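Local coordinates for DUF3299 domain-containing protein (Pseudomonas aeruginosa, PDB 4HSP) that is of unknown function but probably adopts an OB-like beta-barrel fold, at residues Pro91-Ser94 against Asn95-Val98. Sequence-based numbering, arbitrary orientation.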
loop_
_atom_site.group_PDB
_atom_site.type_symbol
_atom_site.label_atom_id
_atom_site.label_comp_id
_atom_site.label_asym_id
_atom_site.label_seq_id
_atom_site.Cartn_x
_atom_site.Cartn_y
_atom_site.Cartn_z
ATOM N N PRO A 91 16.843 -0.719 -11.065
ATOM C CA PRO A 91 16.315 0.341 -11.947
ATOM C C PRO A 91 16.266 -0.065 -13.429
ATOM O O PRO A 91 17.155 -0.810 -13.885
ATOM C CB PRO A 91 17.337 1.478 -11.779
ATOM C CG PRO A 91 18.027 1.209 -10.538
ATOM C CD PRO A 91 18.036 -0.258 -10.327
ATOM N N PRO A 92 15.290 0.460 -14.222
ATOM C CA PRO A 92 15.288 0.184 -15.679
ATOM C C PRO A 92 16.472 0.868 -16.385
ATOM O O PRO A 92 17.107 1.727 -15.757
ATOM C CB PRO A 92 13.961 0.812 -16.161
ATOM C CG PRO A 92 13.199 1.159 -14.958
ATOM C CD PRO A 92 14.188 1.373 -13.854
ATOM N N PRO A 93 16.774 0.580 -17.683
ATOM C CA PRO A 93 17.810 1.373 -18.393
ATOM C C PRO A 93 17.418 2.857 -18.427
ATOM O O PRO A 93 16.227 3.168 -18.316
ATOM C CB PRO A 93 17.824 0.768 -19.796
ATOM C CG PRO A 93 17.182 -0.547 -19.648
ATOM C CD PRO A 93 16.143 -0.386 -18.602
ATOM N N SER A 94 18.403 3.770 -18.550
ATOM C CA SER A 94 18.165 5.226 -18.478
ATOM C C SER A 94 17.257 5.783 -19.595
ATOM O O SER A 94 16.813 6.935 -19.506
ATOM C CB SER A 94 19.484 5.987 -18.454
ATOM O OG SER A 94 20.280 5.661 -19.574
ATOM N N ASN A 95 16.970 4.983 -20.624
ATOM C CA ASN A 95 16.099 5.399 -21.727
ATOM C C ASN A 95 14.695 4.809 -21.521
ATOM O O ASN A 95 13.852 4.870 -22.415
ATOM C CB ASN A 95 16.693 5.049 -23.094
ATOM C CG ASN A 95 16.973 3.592 -23.352
ATOM O OD1 ASN A 95 16.783 2.728 -22.493
ATOM N ND2 ASN A 95 17.479 3.289 -24.547
ATOM N N GLN A 96 14.453 4.276 -20.306
ATOM C CA GLN A 96 13.176 3.727 -19.841
ATOM C C GLN A 96 12.840 4.404 -18.490
ATOM O O GLN A 96 12.171 3.839 -17.636
ATOM C CB GLN A 96 13.207 2.169 -19.762
ATOM C CG GLN A 96 13.368 1.437 -21.121
ATOM C CD GLN A 96 12.151 1.504 -22.023
ATOM O OE1 GLN A 96 11.312 0.595 -22.034
ATOM N NE2 GLN A 96 12.048 2.560 -22.838
ATOM N N ILE A 97 13.329 5.645 -18.323
ATOM C CA ILE A 97 13.106 6.509 -17.155
ATOM C C ILE A 97 12.975 7.956 -17.633
ATOM O O ILE A 97 13.758 8.403 -18.464
ATOM C CB ILE A 97 14.216 6.414 -16.048
ATOM C CG1 ILE A 97 14.656 4.956 -15.744
ATOM C CG2 ILE A 97 13.779 7.176 -14.768
ATOM C CD1 ILE A 97 15.672 4.779 -14.579
ATOM N N VAL A 98 11.998 8.680 -17.081
ATOM C CA VAL A 98 11.792 10.111 -17.265
ATOM C C VAL A 98 11.878 10.790 -15.878
ATOM O O VAL A 98 11.154 10.401 -14.962
ATOM C CB VAL A 98 10.443 10.441 -17.974
ATOM C CG1 VAL A 98 10.331 11.930 -18.274
ATOM C CG2 VAL A 98 10.260 9.610 -19.246
#
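Gln96 N donates to Pro93 O at 2.9 Å. The angle at the hydrogen, 146°, is moderately bent, and the donor stands above the carbonyl plane, not on a lone pair. A bond from residue i+3 back to residue i, with Ser94 and Asn95 in between both holding the right-handed helical-region backbone, defines a type I beta turn. Pro91 and Pro92 lead into the turn, whose first residue is Pro93, in the loop that runs from strand 73-80 into strand 98-102 of the mixed beta-sheet, consistent with an OB-like fold. Across it the side chains of Pro93 and Gln96 run alongside each other in the same direction, with Pro93 CD 4.1 Å from Gln96 CB. The Gln96 chain then bends at chi2 (-71°), which carries its amide round to Asn95 O. Gln96 NE2 meets Asn95 O at 3.0 Å; that oxygen lies close to the amide plane of Gln96, while NE2 is tilted away from the plane of the Asn95 carbonyl and also bonds Trp8 O. Ile97 CD1 comes within 3.8 Å of Pro92 CD, the two side chains set roughly perpendicular. At the corner, Asn95 OD1 lies 3.5 Å from Pro93 CB while ND2 bonds Pro47 O, and Ser94 OG is hydrogen-bonded to Ala46 N.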